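Local structure of malonate decarboxylase subunit alpha (Acinetobacter baumannii ATCC 17978, 6MPR) at residues Ala166-Asn171 with Leu202-Ser207; Asn171-Pro176 with Leu209-Ile214. The protein probably acts, as in related enzymes, as the transferase that exchanges acetyl for malonyl on the acyl carrier protein of malonate decarboxylase. All blocks are in the same frame, centred on the assembly; numbering follows the deposited sequence.

Contact 1 (Ala166-Asn171 with Leu202-Ser207); sequences ADRQGN and LVDDVS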
loop_
_atom_site.group_PDB
_atom_site.type_symbol
_atom_site.label_atom_id
_atom_site.label_comp_id
_atom_site.label_asym_id
_atom_site.label_seq_id
_atom_site.Cartn_x
_atom_site.Cartn_y
_atom_site.Cartn_z
ATOM N N ALA A 166 12.383 6.364 25.402
ATOM C CA ALA A 166 13.626 5.975 24.756
ATOM C C ALA A 166 14.620 5.541 25.817
ATOM O O ALA A 166 14.579 6.011 26.957
ATOM C CB ALA A 166 14.242 7.110 23.932
ATOM N N ASP A 167 15.512 4.635 25.431
ATOM C CA ASP A 167 16.685 4.375 26.248
ATOM C C ASP A 167 17.815 5.277 25.746
ATOM O O ASP A 167 17.627 6.076 24.828
ATOM C CB ASP A 167 17.043 2.891 26.221
ATOM C CG ASP A 167 17.564 2.417 24.868
ATOM O OD1 ASP A 167 17.850 3.238 23.969
ATOM O OD2 ASP A 167 17.689 1.190 24.707
ATOM N N ARG A 168 19.007 5.137 26.323
ATOM C CA ARG A 168 20.095 6.041 25.964
ATOM C C ARG A 168 20.825 5.627 24.692
ATOM O O ARG A 168 21.758 6.323 24.270
ATOM C CB ARG A 168 21.074 6.176 27.129
ATOM C CG ARG A 168 20.436 6.842 28.330
ATOM C CD ARG A 168 21.458 7.131 29.407
ATOM N NE ARG A 168 20.874 7.902 30.491
ATOM C CZ ARG A 168 20.870 9.231 30.543
ATOM N NH1 ARG A 168 21.412 9.935 29.552
ATOM N NH2 ARG A 168 20.313 9.852 31.575
ATOM N N GLN A 169 20.415 4.534 24.063
ATOM C CA GLN A 169 20.918 4.185 22.744
ATOM C C GLN A 169 20.049 4.738 21.622
ATOM O O GLN A 169 20.494 4.764 20.471
ATOM C CB GLN A 169 21.019 2.664 22.605
ATOM C CG GLN A 169 22.209 2.061 23.321
ATOM C CD GLN A 169 23.508 2.421 22.639
ATOM O OE1 GLN A 169 23.826 1.885 21.580
ATOM N NE2 GLN A 169 24.256 3.350 23.229
ATOM N N GLY A 170 18.827 5.166 21.926
ATOM C CA GLY A 170 17.896 5.611 20.910
ATOM C C GLY A 170 16.855 4.599 20.482
ATOM O O GLY A 170 16.126 4.863 19.523
ATOM N N ASN A 171 16.777 3.439 21.136
ATOM C CA ASN A 171 15.615 2.571 20.960
ATOM C C ASN A 171 14.355 3.295 21.433
ATOM O O ASN A 171 14.354 3.907 22.501
ATOM C CB ASN A 171 15.789 1.278 21.758
ATOM C CG ASN A 171 16.901 0.397 21.225
ATOM O OD1 ASN A 171 16.829 -0.093 20.093
ATOM N ND2 ASN A 171 17.917 0.153 22.055
ATOM N N LEU A 202 12.799 9.185 29.495
ATOM C CA LEU A 202 14.077 8.567 29.170
ATOM C C LEU A 202 14.426 7.522 30.225
ATOM O O LEU A 202 14.350 7.807 31.425
ATOM C CB LEU A 202 15.188 9.620 29.109
ATOM C CG LEU A 202 16.598 9.160 28.742
ATOM C CD1 LEU A 202 16.670 8.792 27.273
ATOM C CD2 LEU A 202 17.606 10.256 29.077
ATOM N N VAL A 203 14.811 6.322 29.778
ATOM C CA VAL A 203 15.351 5.285 30.652
ATOM C C VAL A 203 16.793 4.989 30.237
ATOM O O VAL A 203 17.272 5.443 29.198
ATOM C CB VAL A 203 14.501 3.996 30.639
ATOM C CG1 VAL A 203 13.094 4.287 31.095
ATOM C CG2 VAL A 203 14.502 3.380 29.269
ATOM N N ASP A 204 17.500 4.233 31.086
ATOM C CA ASP A 204 18.905 3.949 30.803
ATOM C C ASP A 204 19.076 2.784 29.834
ATOM O O ASP A 204 19.899 2.862 28.915
ATOM C CB ASP A 204 19.668 3.660 32.098
ATOM C CG ASP A 204 19.649 4.825 33.056
ATOM O OD1 ASP A 204 19.634 5.975 32.583
ATOM O OD2 ASP A 204 19.654 4.593 34.285
ATOM N N ASP A 205 18.321 1.699 30.011
ATOM C CA ASP A 205 18.626 0.460 29.317
ATOM C C ASP A 205 17.417 -0.024 28.543
ATOM O O ASP A 205 16.276 0.227 28.932
ATOM C CB ASP A 205 19.080 -0.637 30.283
ATOM C CG ASP A 205 19.563 -1.877 29.554
ATOM O OD1 ASP A 205 20.647 -1.822 28.933
ATOM O OD2 ASP A 205 18.848 -2.899 29.583
ATOM N N VAL A 206 17.690 -0.741 27.448
ATOM C CA VAL A 206 16.637 -1.207 26.551
ATOM C C VAL A 206 15.665 -2.134 27.275
ATOM O O VAL A 206 14.475 -2.193 26.932
ATOM C CB VAL A 206 17.270 -1.883 25.312
ATOM C CG1 VAL A 206 18.058 -3.118 25.704
ATOM C CG2 VAL A 206 16.196 -2.220 24.291
ATOM N N SER A 207 16.144 -2.843 28.299
ATOM C CA SER A 207 15.320 -3.768 29.064
ATOM C C SER A 207 14.212 -3.074 29.850
ATOM O O SER A 207 13.279 -3.757 30.288
ATOM C CB SER A 207 16.215 -4.592 29.994
ATOM O OG SER A 207 16.865 -3.771 30.956
HETATM O O HOH W 1 20.090 0.114 25.787
HETATM O O HOH W 2 18.718 8.288 33.564
#

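Contact 2 (Asn171-Pro176 with Leu209-Ile214); sequences NIYTGP and LPRVDI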
loop_
_atom_site.group_PDB
_atom_site.type_symbol
_atom_site.label_atom_id
_atom_site.label_comp_id
_atom_site.label_asym_id
_atom_site.label_seq_id
_atom_site.Cartn_x
_atom_site.Cartn_y
_atom_site.Cartn_z
ATOM N N ASN A 171 16.777 3.439 21.136
ATOM C CA ASN A 171 15.615 2.571 20.960
ATOM C C ASN A 171 14.355 3.295 21.433
ATOM O O ASN A 171 14.354 3.907 22.501
ATOM C CB ASN A 171 15.789 1.278 21.758
ATOM C CG ASN A 171 16.901 0.397 21.225
ATOM O OD1 ASN A 171 16.829 -0.093 20.093
ATOM N ND2 ASN A 171 17.917 0.153 22.055
ATOM N N ILE A 172 13.271 3.215 20.651
ATOM C CA ILE A 172 12.054 3.959 20.944
ATOM C C ILE A 172 10.911 2.990 21.191
ATOM O O ILE A 172 10.701 2.045 20.424
ATOM C CB ILE A 172 11.659 4.936 19.811
ATOM C CG1 ILE A 172 12.871 5.711 19.280
ATOM C CG2 ILE A 172 10.608 5.911 20.331
ATOM C CD1 ILE A 172 13.455 6.708 20.273
ATOM N N TYR A 173 10.144 3.260 22.236
ATOM C CA TYR A 173 8.837 2.645 22.435
ATOM C C TYR A 173 7.770 3.646 22.004
ATOM O O TYR A 173 7.688 4.743 22.571
ATOM C CB TYR A 173 8.649 2.239 23.896
ATOM C CG TYR A 173 7.250 1.769 24.224
ATOM C CD1 TYR A 173 6.711 0.667 23.584
ATOM C CD2 TYR A 173 6.462 2.447 25.151
ATOM C CE1 TYR A 173 5.420 0.240 23.866
ATOM C CE2 TYR A 173 5.175 2.035 25.445
ATOM C CZ TYR A 173 4.661 0.923 24.798
ATOM O OH TYR A 173 3.380 0.502 25.070
ATOM N N THR A 174 6.989 3.295 20.970
ATOM C CA THR A 174 5.879 4.130 20.517
ATOM C C THR A 174 4.499 3.566 20.864
ATOM O O THR A 174 3.522 4.327 20.884
ATOM C CB THR A 174 5.963 4.354 18.994
ATOM O OG1 THR A 174 6.072 3.096 18.311
ATOM C CG2 THR A 174 7.178 5.184 18.637
ATOM N N GLY A 175 4.391 2.257 21.105
ATOM C CA GLY A 175 3.220 1.671 21.730
ATOM C C GLY A 175 1.929 1.834 20.947
ATOM O O GLY A 175 1.901 1.735 19.710
ATOM N N PRO A 176 0.827 2.087 21.660
ATOM C CA PRO A 176 -0.464 2.276 20.970
ATOM C C PRO A 176 -0.441 3.397 19.949
ATOM O O PRO A 176 -1.218 3.359 18.991
ATOM C CB PRO A 176 -1.441 2.590 22.113
ATOM C CG PRO A 176 -0.796 1.963 23.334
ATOM C CD PRO A 176 0.695 2.102 23.129
ATOM N N LEU A 209 12.266 -0.704 28.411
ATOM C CA LEU A 209 11.213 -0.364 27.471
ATOM C C LEU A 209 10.190 -1.492 27.418
ATOM O O LEU A 209 10.562 -2.667 27.456
ATOM C CB LEU A 209 11.763 -0.133 26.065
ATOM C CG LEU A 209 12.876 0.881 25.827
ATOM C CD1 LEU A 209 13.194 0.924 24.332
ATOM C CD2 LEU A 209 12.464 2.233 26.283
ATOM N N PRO A 210 8.906 -1.172 27.331
ATOM C CA PRO A 210 7.907 -2.233 27.133
ATOM C C PRO A 210 8.215 -3.091 25.913
ATOM O O PRO A 210 8.157 -4.327 25.983
ATOM C CB PRO A 210 6.606 -1.437 26.997
ATOM C CG PRO A 210 6.865 -0.204 27.882
ATOM C CD PRO A 210 8.294 0.146 27.559
ATOM N N ARG A 211 8.597 -2.449 24.813
ATOM C CA ARG A 211 9.162 -3.122 23.651
ATOM C C ARG A 211 9.909 -2.073 22.842
ATOM O O ARG A 211 9.765 -0.867 23.073
ATOM C CB ARG A 211 8.075 -3.789 22.811
ATOM C CG ARG A 211 7.066 -2.789 22.246
ATOM C CD ARG A 211 5.985 -3.482 21.409
ATOM N NE ARG A 211 5.131 -2.513 20.739
ATOM C CZ ARG A 211 3.853 -2.303 21.023
ATOM N NH1 ARG A 211 3.253 -3.021 21.980
ATOM N NH2 ARG A 211 3.175 -1.383 20.340
ATOM N N VAL A 212 10.672 -2.540 21.856
ATOM C CA VAL A 212 11.335 -1.664 20.899
ATOM C C VAL A 212 10.472 -1.608 19.647
ATOM O O VAL A 212 10.292 -2.623 18.964
ATOM C CB VAL A 212 12.759 -2.146 20.561
ATOM C CG1 VAL A 212 13.387 -1.210 19.538
ATOM C CG2 VAL A 212 13.634 -2.212 21.825
ATOM N N ASP A 213 9.940 -0.427 19.346
ATOM C CA ASP A 213 9.193 -0.202 18.114
ATOM C C ASP A 213 10.046 0.401 17.014
ATOM O O ASP A 213 9.798 0.131 15.830
ATOM C CB ASP A 213 8.009 0.724 18.388
ATOM C CG ASP A 213 6.921 0.053 19.194
ATOM O OD1 ASP A 213 6.372 -0.945 18.701
ATOM O OD2 ASP A 213 6.604 0.515 20.306
ATOM N N ILE A 214 11.028 1.225 17.378
ATOM C CA ILE A 214 11.971 1.808 16.434
ATOM C C ILE A 214 13.353 1.460 16.961
ATOM O O ILE A 214 13.724 1.902 18.052
ATOM C CB ILE A 214 11.832 3.338 16.321
ATOM C CG1 ILE A 214 10.397 3.758 15.967
ATOM C CG2 ILE A 214 12.846 3.889 15.316
ATOM C CD1 ILE A 214 9.959 3.343 14.584
#

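Contact 1 (Ala166-Asn171 with Leu202-Ser207)
D167 OD2 packs against V206 CB at 3.2 Å and is gripped by two donors. The side-chain amide of N171 reaches it through ND2 at 2.9 Å, on the syn side and nearly straight. Water 1 donates to it too, and accepts a weak bond from V206 N. The other oxygen, D167 OD1, turns back to its own loop. Q169 N meets it from above the carboxylate plane, making an Asx turn, and G170 N and N171 N add weak bonds. CG of D167 sits between the backbone N and the carbonyl carbon (chi1 69°), and OD1 thus serves N-H groups of the type I beta turn D167-G170 and of N171. V206 CG2 touches N171 ND2 at 3.7 Å; N171 OD1 is bound by A216 N.

The backbones meet at one parallel bridge, A166 with L202. V203 N donates to A166 O at 2.8 Å. Two CA-H...O contacts join in, L202 CA to A166 O and D167 CA to V203 O.

R168 lies at the exposed side of the contact. Its chain is extended from CG to NE, and NE forms a salt bridge with D204 OD1 at 3.1 Å, in the guanidinium plane and on the anti side of the carboxylate. Water 2 links R168 NH2 to the same oxygen. L202 CD2 lies over one guanidinium face, toward its rim.

Loop 167-171 joins antiparallel strands 165-166 and 172-173; strand 201-202 flanks 165-166 on the other side. V42 of strand 42-43 touches R168 and L202. In strand 221-224, V222 lies against A166 and V224 against L202.

Contact 2 (Asn171-Pro176 with Leu209-Ile214)
The ring of P210 lies over one face of the Y173 ring. Its CB sits 3.8 Å from the Y173 ring centroid, 14° off the normal, as a CH-pi contact. P210 CG and CD continue over the CE2 and CD2 side. The backbone of G175 covers the opposite face, its N offset toward the rim, so the aromatic ring fills a slot between P210 and the G175 backbone. CG of Y173 is anti to the backbone N (chi1 172°), which carries it toward P210 and R211. Alongside, R211 CG touches Y173 CD1 at 3.7 Å. The R211 guanidinium then turns one face to Y173 CE1.

D213 and I214 both face I172, a classic beta bulge at the single antiparallel bridge of I172 with I214. I172 O accepts from D213 N at 2.8 Å and from I214 N, and I172 N donates to I214 O. The side chains of I172 and I214 run side by side, CB to CB, and I214 reaches P182 and I185 of helix 181-189. The tip of L209, CD1, presses on N171 CB at 3.7 Å, while V212 CG1 lies by N171 OD1.

D213 OD2 sits in the hollow formed by the backbone N-H groups of T174 and G175. It takes T174 N and G175 N, each at 2.9 Å, from the same face of its plane. D213 OD1 forms a salt bridge with R211 NE at 2.9 Å and another with R347. R211 NH1 pairs in turn with D343, and T174 OG1 bonds to T178 OG1.

How the contacts relate
Contacts 1 and 2 follow one another along the same two parts of the chain, with centres 10 Å apart. N171 belongs to both: it follows the turn of contact 1 and leads into strand 172-173 in contact 2. The pairing changes from parallel at A166-L202 to antiparallel at I172-I214. Apolar side chains join the two contacts. V206 CG2 meets V212 CG2 at 3.6 Å, V203 CG2 meets L209 CD2 at 3.8 Å, and A166 CB meets I172 CD1 at 3.8 Å. Contact 1 is partly buried. Contact 2 is buried and reaches the dimer partner, where F190 of the second subunit packs on R211.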